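Local coordinates for protein Cyclase/dehydrase (Mycobacterium smegmatis str. MC2 155, PDB 5Z8O) that is of unknown function but belongs to the START superfamily, with a polyketide cyclase/dehydrase and lipid transport domain that probably binds a hydrophobic ligand, at residues T18-D23 with G139-L144; S22-Y27 with V68-E73; Q29-I34 with A134-G139; T66-Y69 with Q75-T78. One frame throughout, in Å; residues are numbered along the deposited sequence. Where two conformers were deposited one is given.

Contact 1: T18-D23 with G139-L144; sequences TSIVSD and GRVEQL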
loop_
_atom_site.group_PDB
_atom_site.type_symbol
_atom_site.label_atom_id
_atom_site.label_comp_id
_atom_site.label_asym_id
_atom_site.label_seq_id
_atom_site.Cartn_x
_atom_site.Cartn_y
_atom_site.Cartn_z
ATOM N N THR B 18 -22.477 8.644 -8.232
ATOM C CA THR B 18 -22.040 7.299 -7.877
ATOM C C THR B 18 -20.868 6.853 -8.744
ATOM O O THR B 18 -19.910 6.263 -8.242
ATOM C CB THR B 18 -23.203 6.309 -8.014
ATOM O OG1 THR B 18 -24.226 6.603 -7.048
ATOM C CG2 THR B 18 -22.713 4.874 -7.831
ATOM N N SER B 19 -20.900 7.172 -10.037
ATOM C CA SER B 19 -19.803 6.785 -10.919
ATOM C C SER B 19 -18.521 7.543 -10.587
ATOM O O SER B 19 -17.423 6.978 -10.660
ATOM C CB SER B 19 -20.207 7.004 -12.380
ATOM O OG SER B 19 -20.335 8.385 -12.698
ATOM N N ILE B 20 -18.634 8.823 -10.232
ATOM C CA ILE B 20 -17.443 9.602 -9.910
ATOM C C ILE B 20 -16.810 9.106 -8.618
ATOM O O ILE B 20 -15.601 8.855 -8.554
ATOM C CB ILE B 20 -17.783 11.099 -9.820
ATOM C CG1 ILE B 20 -18.277 11.637 -11.164
ATOM C CG2 ILE B 20 -16.576 11.878 -9.343
ATOM C CD1 ILE B 20 -18.819 13.059 -11.074
ATOM N N VAL B 21 -17.622 8.952 -7.569
ATOM C CA VAL B 21 -17.111 8.523 -6.271
ATOM C C VAL B 21 -16.597 7.087 -6.327
ATOM O O VAL B 21 -15.631 6.741 -5.636
ATOM C CB VAL B 21 -18.201 8.701 -5.197
ATOM C CG1 VAL B 21 -17.720 8.191 -3.845
ATOM C CG2 VAL B 21 -18.610 10.159 -5.098
ATOM N N SER B 22 -17.215 6.232 -7.147
ATOM C CA SER B 22 -16.793 4.838 -7.235
ATOM C C SER B 22 -15.575 4.641 -8.127
ATOM O O SER B 22 -14.904 3.607 -8.018
ATOM C CB SER B 22 -17.938 3.969 -7.755
ATOM O OG SER B 22 -18.220 4.263 -9.110
ATOM N N ASP B 23 -15.282 5.595 -9.011
ATOM C CA ASP B 23 -14.148 5.498 -9.930
ATOM C C ASP B 23 -12.883 5.899 -9.179
ATOM O O ASP B 23 -12.326 6.985 -9.359
ATOM C CB ASP B 23 -14.369 6.381 -11.150
ATOM C CG ASP B 23 -13.410 6.067 -12.275
ATOM O OD1 ASP B 23 -12.486 5.250 -12.070
ATOM O OD2 ASP B 23 -13.565 6.662 -13.360
ATOM N N GLY B 139 -16.107 20.588 -9.089
ATOM C CA GLY B 139 -15.374 20.792 -10.328
ATOM C C GLY B 139 -15.441 19.590 -11.249
ATOM O O GLY B 139 -15.606 19.735 -12.464
ATOM N N ARG B 140 -15.313 18.385 -10.686
ATOM C CA ARG B 140 -15.405 17.174 -11.494
ATOM C C ARG B 140 -16.795 17.007 -12.100
ATOM O O ARG B 140 -16.925 16.519 -13.229
ATOM C CB ARG B 140 -15.031 15.956 -10.647
ATOM C CG ARG B 140 -15.032 14.636 -11.392
ATOM C CD ARG B 140 -14.042 14.659 -12.542
ATOM N NE ARG B 140 -13.703 13.315 -13.000
ATOM C CZ ARG B 140 -12.753 13.050 -13.891
ATOM N NH1 ARG B 140 -12.055 14.041 -14.428
ATOM N NH2 ARG B 140 -12.505 11.797 -14.247
ATOM N N VAL B 141 -17.838 17.409 -11.370
ATOM C CA VAL B 141 -19.197 17.324 -11.896
ATOM C C VAL B 141 -19.371 18.275 -13.074
ATOM O O VAL B 141 -19.894 17.894 -14.127
ATOM C CB VAL B 141 -20.218 17.605 -10.781
ATOM C CG1 VAL B 141 -21.606 17.842 -11.364
ATOM C CG2 VAL B 141 -20.244 16.448 -9.805
ATOM N N GLU B 142 -18.932 19.526 -12.915
ATOM C CA GLU B 142 -19.018 20.490 -14.008
ATOM C C GLU B 142 -18.198 20.039 -15.209
ATOM O O GLU B 142 -18.606 20.238 -16.360
ATOM C CB GLU B 142 -18.546 21.863 -13.523
ATOM C CG GLU B 142 -18.266 22.871 -14.633
ATOM C CD GLU B 142 -19.520 23.481 -15.226
ATOM O OE1 GLU B 142 -20.593 23.386 -14.595
ATOM O OE2 GLU B 142 -19.427 24.059 -16.330
ATOM N N GLN B 143 -17.050 19.409 -14.961
ATOM C CA GLN B 143 -16.216 18.936 -16.058
ATOM C C GLN B 143 -16.876 17.780 -16.805
ATOM O O GLN B 143 -16.749 17.675 -18.031
ATOM C CB GLN B 143 -14.838 18.545 -15.521
ATOM C CG GLN B 143 -13.856 18.053 -16.568
ATOM C CD GLN B 143 -12.731 17.235 -15.966
ATOM O OE1 GLN B 143 -12.895 16.601 -14.925
ATOM N NE2 GLN B 143 -11.573 17.257 -16.614
ATOM N N LEU B 144 -17.596 16.914 -16.091
ATOM C CA LEU B 144 -18.212 15.738 -16.696
ATOM C C LEU B 144 -19.636 15.958 -17.198
ATOM O O LEU B 144 -20.155 15.094 -17.912
ATOM C CB LEU B 144 -18.206 14.561 -15.716
ATOM C CG LEU B 144 -16.816 14.030 -15.359
ATOM C CD1 LEU B 144 -16.921 12.910 -14.345
ATOM C CD2 LEU B 144 -16.074 13.574 -16.608
#

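Contact 2: S22-Y27 with V68-E73; sequences SDFEAY and VYYPAE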
loop_
_atom_site.group_PDB
_atom_site.type_symbol
_atom_site.label_atom_id
_atom_site.label_comp_id
_atom_site.label_asym_id
_atom_site.label_seq_id
_atom_site.Cartn_x
_atom_site.Cartn_y
_atom_site.Cartn_z
ATOM N N SER B 22 -17.215 6.232 -7.147
ATOM C CA SER B 22 -16.793 4.838 -7.235
ATOM C C SER B 22 -15.575 4.641 -8.127
ATOM O O SER B 22 -14.904 3.607 -8.018
ATOM C CB SER B 22 -17.938 3.969 -7.755
ATOM O OG SER B 22 -18.220 4.263 -9.110
ATOM N N ASP B 23 -15.282 5.595 -9.011
ATOM C CA ASP B 23 -14.148 5.498 -9.930
ATOM C C ASP B 23 -12.883 5.899 -9.179
ATOM O O ASP B 23 -12.326 6.985 -9.359
ATOM C CB ASP B 23 -14.369 6.381 -11.150
ATOM C CG ASP B 23 -13.410 6.067 -12.275
ATOM O OD1 ASP B 23 -12.486 5.250 -12.070
ATOM O OD2 ASP B 23 -13.565 6.662 -13.360
ATOM N N PHE B 24 -12.418 4.984 -8.323
ATOM C CA PHE B 24 -11.319 5.307 -7.416
ATOM C C PHE B 24 -10.039 5.631 -8.175
ATOM O O PHE B 24 -9.305 6.553 -7.801
ATOM C CB PHE B 24 -11.083 4.152 -6.444
ATOM C CG PHE B 24 -12.292 3.785 -5.641
ATOM C CD1 PHE B 24 -12.796 4.659 -4.692
ATOM C CD2 PHE B 24 -12.923 2.566 -5.830
ATOM C CE1 PHE B 24 -13.906 4.328 -3.949
ATOM C CE2 PHE B 24 -14.036 2.229 -5.088
ATOM C CZ PHE B 24 -14.529 3.111 -4.146
ATOM N N GLU B 25 -9.750 4.885 -9.243
ATOM C CA GLU B 25 -8.509 5.115 -9.969
ATOM C C GLU B 25 -8.521 6.410 -10.770
ATOM O O GLU B 25 -7.458 6.839 -11.230
ATOM C CB GLU B 25 -8.207 3.917 -10.873
ATOM C CG GLU B 25 -7.858 2.663 -10.077
ATOM C CD GLU B 25 -7.393 1.504 -10.942
ATOM O OE1 GLU B 25 -7.762 1.457 -12.136
ATOM O OE2 GLU B 25 -6.655 0.638 -10.419
ATOM N N ALA B 26 -9.676 7.054 -10.931
ATOM C CA ALA B 26 -9.743 8.366 -11.561
ATOM C C ALA B 26 -9.623 9.513 -10.564
ATOM O O ALA B 26 -9.588 10.674 -10.985
ATOM C CB ALA B 26 -11.046 8.515 -12.355
ATOM N N TYR B 27 -9.554 9.216 -9.265
ATOM C CA TYR B 27 -9.393 10.267 -8.260
ATOM C C TYR B 27 -8.254 11.240 -8.549
ATOM O O TYR B 27 -8.466 12.453 -8.380
ATOM C CB TYR B 27 -9.193 9.656 -6.864
ATOM C CG TYR B 27 -10.460 9.193 -6.176
ATOM C CD1 TYR B 27 -11.682 9.209 -6.832
ATOM C CD2 TYR B 27 -10.433 8.774 -4.851
ATOM C CE1 TYR B 27 -12.841 8.794 -6.197
ATOM C CE2 TYR B 27 -11.583 8.363 -4.206
ATOM C CZ TYR B 27 -12.785 8.377 -4.883
ATOM O OH TYR B 27 -13.930 7.967 -4.237
ATOM N N VAL B 68 -12.578 -1.175 1.364
ATOM C CA VAL B 68 -13.783 -0.577 0.805
ATOM C C VAL B 68 -14.952 -1.505 1.093
ATOM O O VAL B 68 -14.855 -2.718 0.881
ATOM C CB VAL B 68 -13.649 -0.325 -0.710
ATOM C CG1 VAL B 68 -14.889 0.397 -1.241
ATOM C CG2 VAL B 68 -12.391 0.479 -1.011
ATOM N N TYR B 69 -16.049 -0.931 1.568
ATOM C CA TYR B 69 -17.266 -1.671 1.850
ATOM C C TYR B 69 -18.436 -0.974 1.181
ATOM O O TYR B 69 -18.377 0.213 0.858
ATOM C CB TYR B 69 -17.528 -1.781 3.358
ATOM C CG TYR B 69 -16.385 -2.390 4.127
ATOM C CD1 TYR B 69 -15.377 -1.591 4.657
ATOM C CD2 TYR B 69 -16.306 -3.761 4.319
ATOM C CE1 TYR B 69 -14.325 -2.143 5.360
ATOM C CE2 TYR B 69 -15.257 -4.325 5.018
ATOM C CZ TYR B 69 -14.270 -3.511 5.539
ATOM O OH TYR B 69 -13.223 -4.065 6.236
ATOM N N TYR B 70 -19.501 -1.738 0.959
ATOM C CA TYR B 70 -20.715 -1.235 0.325
ATOM C C TYR B 70 -21.857 -1.621 1.254
ATOM O O TYR B 70 -22.602 -2.572 0.986
ATOM C CB TYR B 70 -20.860 -1.807 -1.086
ATOM C CG TYR B 70 -19.615 -1.567 -1.911
ATOM C CD1 TYR B 70 -19.415 -0.362 -2.574
ATOM C CD2 TYR B 70 -18.617 -2.532 -1.993
ATOM C CE1 TYR B 70 -18.269 -0.138 -3.314
ATOM C CE2 TYR B 70 -17.467 -2.316 -2.729
ATOM C CZ TYR B 70 -17.300 -1.117 -3.387
ATOM O OH TYR B 70 -16.159 -0.896 -4.118
ATOM N N PRO B 71 -22.025 -0.886 2.359
ATOM C CA PRO B 71 -23.006 -1.296 3.379
ATOM C C PRO B 71 -24.443 -1.227 2.904
ATOM O O PRO B 71 -25.277 -2.007 3.378
ATOM C CB PRO B 71 -22.739 -0.323 4.537
ATOM C CG PRO B 71 -22.060 0.844 3.907
ATOM C CD PRO B 71 -21.258 0.301 2.773
ATOM N N ALA B 72 -24.761 -0.305 2.002
ATOM C CA ALA B 72 -26.106 -0.152 1.474
ATOM C C ALA B 72 -25.996 0.239 0.009
ATOM O O ALA B 72 -24.927 0.624 -0.471
ATOM C CB ALA B 72 -26.907 0.889 2.266
ATOM N N GLU B 73 -27.117 0.127 -0.707
ATOM C CA GLU B 73 -27.087 0.273 -2.161
ATOM C C GLU B 73 -26.600 1.649 -2.595
ATOM O O GLU B 73 -26.071 1.797 -3.703
ATOM C CB GLU B 73 -28.474 0.001 -2.744
ATOM C CG GLU B 73 -28.652 -1.408 -3.282
ATOM C CD GLU B 73 -29.671 -1.475 -4.409
ATOM O OE1 GLU B 73 -30.596 -2.316 -4.330
ATOM O OE2 GLU B 73 -29.545 -0.682 -5.372
#

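Contact 3: Q29-I34 with A134-G139; sequences QWNPEI and AKALEG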
loop_
_atom_site.group_PDB
_atom_site.type_symbol
_atom_site.label_atom_id
_atom_site.label_comp_id
_atom_site.label_asym_id
_atom_site.label_seq_id
_atom_site.Cartn_x
_atom_site.Cartn_y
_atom_site.Cartn_z
ATOM N N GLN B 29 -7.191 12.519 -11.184
ATOM C CA GLN B 29 -7.485 13.444 -12.278
ATOM C C GLN B 29 -8.162 14.720 -11.794
ATOM O O GLN B 29 -8.016 15.773 -12.428
ATOM C CB GLN B 29 -8.363 12.761 -13.327
ATOM C CG GLN B 29 -7.720 11.563 -13.998
ATOM C CD GLN B 29 -8.696 10.807 -14.879
ATOM O OE1 GLN B 29 -9.711 11.354 -15.314
ATOM N NE2 GLN B 29 -8.398 9.538 -15.141
ATOM N N TRP B 30 -8.900 14.659 -10.687
ATOM C CA TRP B 30 -9.666 15.805 -10.213
ATOM C C TRP B 30 -9.338 16.198 -8.778
ATOM O O TRP B 30 -9.953 17.135 -8.254
ATOM C CB TRP B 30 -11.175 15.552 -10.385
ATOM C CG TRP B 30 -11.711 14.283 -9.775
ATOM C CD1 TRP B 30 -11.680 13.035 -10.327
ATOM C CD2 TRP B 30 -12.417 14.153 -8.532
ATOM N NE1 TRP B 30 -12.290 12.129 -9.491
ATOM C CE2 TRP B 30 -12.752 12.790 -8.383
ATOM C CE3 TRP B 30 -12.781 15.051 -7.522
ATOM C CZ2 TRP B 30 -13.435 12.305 -7.266
ATOM C CZ3 TRP B 30 -13.460 14.568 -6.414
ATOM C CH2 TRP B 30 -13.780 13.207 -6.296
ATOM N N ASN B 31 -8.422 15.496 -8.119
ATOM C CA ASN B 31 -7.920 15.881 -6.799
ATOM C C ASN B 31 -6.441 16.230 -6.911
ATOM O O ASN B 31 -5.614 15.328 -7.153
ATOM C CB ASN B 31 -8.138 14.763 -5.781
ATOM C CG ASN B 31 -9.604 14.502 -5.514
ATOM O OD1 ASN B 31 -10.206 13.604 -6.105
ATOM N ND2 ASN B 31 -10.193 15.296 -4.627
ATOM N N PRO B 32 -6.050 17.499 -6.755
ATOM C CA PRO B 32 -4.638 17.866 -6.977
ATOM C C PRO B 32 -3.651 17.202 -6.027
ATOM O O PRO B 32 -2.505 16.950 -6.424
ATOM C CB PRO B 32 -4.644 19.392 -6.796
ATOM C CG PRO B 32 -6.050 19.803 -7.087
ATOM C CD PRO B 32 -6.910 18.683 -6.582
ATOM N N GLU B 33 -4.054 16.901 -4.796
ATOM C CA GLU B 33 -3.160 16.338 -3.792
ATOM C C GLU B 33 -3.114 14.817 -3.822
ATOM O O GLU B 33 -2.334 14.221 -3.074
ATOM C CB GLU B 33 -3.604 16.792 -2.400
ATOM C CG GLU B 33 -3.687 18.293 -2.244
ATOM C CD GLU B 33 -4.794 18.699 -1.296
ATOM O OE1 GLU B 33 -5.102 17.918 -0.371
ATOM O OE2 GLU B 33 -5.376 19.786 -1.494
ATOM N N ILE B 34 -3.882 14.183 -4.699
ATOM C CA ILE B 34 -3.869 12.734 -4.858
ATOM C C ILE B 34 -3.091 12.421 -6.126
ATOM O O ILE B 34 -3.508 12.781 -7.231
ATOM C CB ILE B 34 -5.289 12.156 -4.913
ATOM C CG1 ILE B 34 -6.010 12.389 -3.583
ATOM C CG2 ILE B 34 -5.250 10.675 -5.265
ATOM C CD1 ILE B 34 -7.426 11.856 -3.553
ATOM N N ALA B 134 -15.386 18.441 -1.425
ATOM C CA ALA B 134 -16.672 18.897 -1.945
ATOM C C ALA B 134 -16.472 19.878 -3.092
ATOM O O ALA B 134 -17.118 19.765 -4.141
ATOM C CB ALA B 134 -17.494 19.535 -0.823
ATOM N N LYS B 135 -15.563 20.839 -2.920
ATOM C CA LYS B 135 -15.239 21.747 -4.016
ATOM C C LYS B 135 -14.634 20.994 -5.195
ATOM O O LYS B 135 -14.953 21.278 -6.356
ATOM C CB LYS B 135 -14.284 22.841 -3.536
ATOM C CG LYS B 135 -13.960 23.882 -4.595
ATOM C CD LYS B 135 -12.887 24.850 -4.119
ATOM C CE LYS B 135 -13.125 26.252 -4.661
ATOM N NZ LYS B 135 -13.355 26.256 -6.133
ATOM N N ALA B 136 -13.759 20.025 -4.915
ATOM C CA ALA B 136 -13.145 19.254 -5.991
ATOM C C ALA B 136 -14.182 18.418 -6.730
ATOM O O ALA B 136 -14.148 18.323 -7.963
ATOM C CB ALA B 136 -12.028 18.371 -5.433
ATOM N N LEU B 137 -15.129 17.823 -5.998
ATOM C CA LEU B 137 -16.180 17.057 -6.657
ATOM C C LEU B 137 -17.072 17.962 -7.498
ATOM O O LEU B 137 -17.483 17.585 -8.601
ATOM C CB LEU B 137 -17.003 16.289 -5.624
ATOM C CG LEU B 137 -18.186 15.517 -6.209
ATOM C CD1 LEU B 137 -17.691 14.461 -7.178
ATOM C CD2 LEU B 137 -19.003 14.880 -5.113
ATOM N N GLU B 138 -17.385 19.158 -6.991
ATOM C CA GLU B 138 -18.117 20.143 -7.785
ATOM C C GLU B 138 -17.426 20.396 -9.118
ATOM O O GLU B 138 -18.073 20.425 -10.172
ATOM C CB GLU B 138 -18.264 21.449 -7.001
ATOM C CG GLU B 138 -19.158 21.342 -5.782
ATOM C CD GLU B 138 -19.387 22.678 -5.106
ATOM O OE1 GLU B 138 -18.661 23.644 -5.428
ATOM O OE2 GLU B 138 -20.286 22.758 -4.243
ATOM N N GLY B 139 -16.107 20.588 -9.089
ATOM C CA GLY B 139 -15.374 20.792 -10.328
ATOM C C GLY B 139 -15.441 19.590 -11.249
ATOM O O GLY B 139 -15.606 19.735 -12.464
HETATM O O HOH W 1 -12.243 19.088 -9.519
#

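Contact 4: T66-Y69 with Q75-T78; sequences TAVY and QIFT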
loop_
_atom_site.group_PDB
_atom_site.type_symbol
_atom_site.label_atom_id
_atom_site.label_comp_id
_atom_site.label_asym_id
_atom_site.label_seq_id
_atom_site.Cartn_x
_atom_site.Cartn_y
_atom_site.Cartn_z
ATOM N N THR B 66 -6.519 1.157 2.255
ATOM C CA THR B 66 -7.864 1.259 2.804
ATOM C C THR B 66 -8.739 0.132 2.277
ATOM O O THR B 66 -8.647 -0.244 1.106
ATOM C CB THR B 66 -8.516 2.611 2.461
ATOM O OG1 THR B 66 -9.098 2.544 1.155
ATOM C CG2 THR B 66 -7.489 3.730 2.485
ATOM N N ALA B 67 -9.589 -0.399 3.151
ATOM C CA ALA B 67 -10.607 -1.355 2.754
ATOM C C ALA B 67 -11.875 -0.616 2.345
ATOM O O ALA B 67 -12.211 0.435 2.903
ATOM C CB ALA B 67 -10.913 -2.332 3.891
ATOM N N VAL B 68 -12.578 -1.175 1.364
ATOM C CA VAL B 68 -13.783 -0.577 0.805
ATOM C C VAL B 68 -14.952 -1.505 1.093
ATOM O O VAL B 68 -14.855 -2.718 0.881
ATOM C CB VAL B 68 -13.649 -0.325 -0.710
ATOM C CG1 VAL B 68 -14.889 0.397 -1.241
ATOM C CG2 VAL B 68 -12.391 0.479 -1.011
ATOM N N TYR B 69 -16.049 -0.931 1.568
ATOM C CA TYR B 69 -17.266 -1.671 1.850
ATOM C C TYR B 69 -18.436 -0.974 1.181
ATOM O O TYR B 69 -18.377 0.213 0.858
ATOM C CB TYR B 69 -17.528 -1.781 3.358
ATOM C CG TYR B 69 -16.385 -2.390 4.127
ATOM C CD1 TYR B 69 -15.377 -1.591 4.657
ATOM C CD2 TYR B 69 -16.306 -3.761 4.319
ATOM C CE1 TYR B 69 -14.325 -2.143 5.360
ATOM C CE2 TYR B 69 -15.257 -4.325 5.018
ATOM C CZ TYR B 69 -14.270 -3.511 5.539
ATOM O OH TYR B 69 -13.223 -4.065 6.236
ATOM N N GLN B 75 -24.419 3.572 -0.664
ATOM C CA GLN B 75 -23.377 3.918 0.291
ATOM C C GLN B 75 -22.044 3.293 -0.084
ATOM O O GLN B 75 -21.985 2.151 -0.553
ATOM C CB GLN B 75 -23.744 3.471 1.710
ATOM C CG GLN B 75 -24.495 4.498 2.523
ATOM C CD GLN B 75 -24.681 4.062 3.962
ATOM O OE1 GLN B 75 -23.757 3.546 4.588
ATOM N NE2 GLN B 75 -25.875 4.281 4.497
ATOM N N ILE B 76 -20.977 4.052 0.142
ATOM C CA ILE B 76 -19.609 3.561 0.054
ATOM C C ILE B 76 -18.933 3.943 1.361
ATOM O O ILE B 76 -19.015 5.097 1.794
ATOM C CB ILE B 76 -18.848 4.147 -1.151
ATOM C CG1 ILE B 76 -19.629 3.919 -2.448
ATOM C CG2 ILE B 76 -17.453 3.539 -1.253
ATOM C CD1 ILE B 76 -18.919 4.420 -3.688
ATOM N N PHE B 77 -18.266 2.977 1.984
ATOM C CA PHE B 77 -17.640 3.158 3.287
ATOM C C PHE B 77 -16.218 2.631 3.216
ATOM O O PHE B 77 -16.006 1.451 2.917
ATOM C CB PHE B 77 -18.456 2.440 4.367
ATOM C CG PHE B 77 -17.948 2.638 5.764
ATOM C CD1 PHE B 77 -18.022 3.875 6.379
ATOM C CD2 PHE B 77 -17.470 1.562 6.492
ATOM C CE1 PHE B 77 -17.577 4.048 7.676
ATOM C CE2 PHE B 77 -17.034 1.727 7.793
ATOM C CZ PHE B 77 -17.084 2.970 8.384
ATOM N N THR B 78 -15.249 3.503 3.488
ATOM C CA THR B 78 -13.841 3.140 3.457
ATOM C C THR B 78 -13.261 3.178 4.864
ATOM O O THR B 78 -13.627 4.031 5.679
ATOM C CB THR B 78 -13.043 4.073 2.539
ATOM O OG1 THR B 78 -13.141 5.423 3.015
ATOM C CG2 THR B 78 -13.561 3.993 1.107
#

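Contact 1: T18-D23 with G139-L144
Ile-20 carries this helix-helix contact, meeting Arg-140, Val-141 and Leu-144 on the C-terminal helix and supplying 82 of the 155 Å² buried between the segments. Apolar contacts make up the interface. Ile-20 CG1 and Leu-144 CD1 lie 3.7 Å apart, the two side chains reaching toward each other tip to tip. At about a right angle, Val-141 brings its CG2 to 3.9 Å from Ile-20 CD1. The other branch, Ile-20 CG2, rests 3.8 Å from Arg-140 CG, so the arginine packs here through its aliphatic stem. The backbone axes of 18-22 and 139-144 come no closer than 11.1 Å and run at 123° to each other, a spacing bridged entirely by side chains.

On the 139-144 side the polar contacts centre on the arginine. A bend at chi2 (60°) turns its guanidinium toward Gln-143, where NH1 donates to Gln-143 OE1 in a short (2.7 Å) but bent (139°) bond, while NH2 is bonded to Gln-29 OE1. Leu-144 CD2 sits 4.3 Å above the centre of the guanidinium plane. Asp-23 OD2 is 5.3 Å from Arg-140 NH2, too far for a salt bridge, although its charge may still favour the arginine's.

The contact thus packs helix 14-22 against helix 119-144 of the helix-grip fold; Thr-18 and Val-21 lean on strand 86-97, Trp-30 of helix 27-30 touches both Ile-20 and Arg-140, and Ala-12 backs Val-141.

Contact 2: S22-Y27 with V68-E73
Phe-24 points its ring at Val-68 and Tyr-70, joining the turn after helix 14-22 to strand 60-69 and the residues just after it, in the antiparallel sheet of this START-type, helix-grip fold. In the first shell, Phe-24 CZ lies 4.0 Å from Val-68 CG1, an oblique approach to the ring. Tyr-70 OH comes to the ring's edge, near its plane, 3.9 Å from Phe-24 CE2. Both partners arrive from the direction opposite to Phe-24, and the buried area is small, 95 Å² in all.

In the next shell, the tyrosine hydroxyl is hydrogen-bonded to Pro-48 O, which fixes the end of Tyr-70 beside the phenylalanine, while Arg-47 makes a cation-pi contact with its ring. Ile-76, Pro-48 and Leu-51 also touch Phe-24, so strands 75-83 and 48-57 line the ring as well.

The turn itself sets the ring's origin. Asp-23 centres an inverse gamma turn, closed by a weak bond of 2.9 Å from Phe-24 N to Ser-22 O, and a 3-10 segment follows. With CG anti to the carbonyl carbon (chi1 -57°), the Phe-24 ring has Tyr-27 CE2 in plane at its edge, and Ser-22 O stands 3.1 Å above its plane, offset toward the rim.

Contact 3: Q29-I34 with A134-G139
Trp-30 packs its six-membered ring against Ala-136 and Leu-137, setting the end of short helix 27-30 on the long C-terminal helix 119-144 that lies across the sheet in this helix-grip fold. The tight part belongs to the indole. Trp-30 CE3 is 3.6 Å from Ala-136 O, and CZ3 is 3.7 Å from Leu-137 N, both approaching obliquely, so the ring touches the helix backbone itself. The side chains add apolar contacts, CE3 to Ala-136 CB and CZ3 to Leu-137 CB, each at 4.0 Å. The methyl group of Ala-136 lies in a close approach of the two backbones, with the alpha carbons of Asn-31 and Ala-136 6.3 Å apart. The tryptophan holds CG between its backbone N and carbonyl carbon (chi1 54°), which sends the indole toward the helix. Ile-20 also touches Leu-137, extending this packed side, and the ring of Tyr-27 meets the indole with planes at about 80°.

The other side is looser and holds a bridging water. Asn-31 touches Ala-136 with the end of its side chain, and beyond it the chain turns away in a type I beta turn from Asn-31 to Ile-34. The water joins the two backbones by donating to both carbonyls, 2.6 Å from Ala-136 O and a longer 3.3 Å from Trp-30 O.

Contact 4: T66-Y69 with Q75-T78
Tyr-69 and Phe-77 exchange two backbone hydrogen bonds, the hydrogen-bonded pair of the antiparallel beta hairpin formed by strands 60-69 and 75-83. Tyr-69 N donates to Phe-77 O at 2.7 Å, coming nearly along the C=O axis. The return bond, Phe-77 N to Tyr-69 O, is longer at 3.0 Å but straighter at the hydrogen (168° against 150°), and its donor is tilted out of the carbonyl plane. The next pair, Val-68 with Thr-78, is non-hydrogen-bonded, its alpha carbons 4.6 Å apart. The strand segments themselves run at 158°, close to antiparallel.

Side chains then sort to the two faces of the sheet. On one, Tyr-69 CD1 lies 4.2 Å from Phe-77 CD2, an oblique approach to the phenylalanine ring. Tyr-69 CG lies beside its own backbone N, anti to the carbonyl carbon, which brings the ring edge over to its partner's backbone, with CD1 3.6 Å from Phe-77 O near the ring plane. Arg-92 makes a cation-pi contact with Phe-77 and is hydrogen-bonded to Gln-75 OE1, tying this face to strand 86-97. On the other face, Val-68 and Ile-76 lie side by side, pointing the same way, with CG1 of the valine 4.1 Å from CG2 of the isoleucine. Strands 48-57 and 86-97 continue the sheet on the two flanks: Val-68 is backbone-bonded to Ser-49, and Ile-76 to Phe-93. At the non-hydrogen-bonded pair, Thr-78 CA approaches Ala-67 O at 3.2 Å in a CA-H...O contact.

Along the chain, the first segments of contacts 1, 2 and 3 follow in order from residue 18 to 34, contact 4 and the second half of contact 2 come next, and helix 119-144 closes contacts 3 and 1. Contacts 1 and 3 lie about 9 Å apart between centres and share that helix; contacts 2 and 4, with centres about 6 Å apart, share strand 60-69. The centres of contacts 3 and 4 are about 19 Å apart, on opposite sides of the chain's centre. Contact 2 overlaps contact 1 at Ser-22 and Asp-23. Residues 18-34 meet helix 119-144 in contacts 1 and 3 and the sheet in contact 2, joining the two parts of the helix-grip fold.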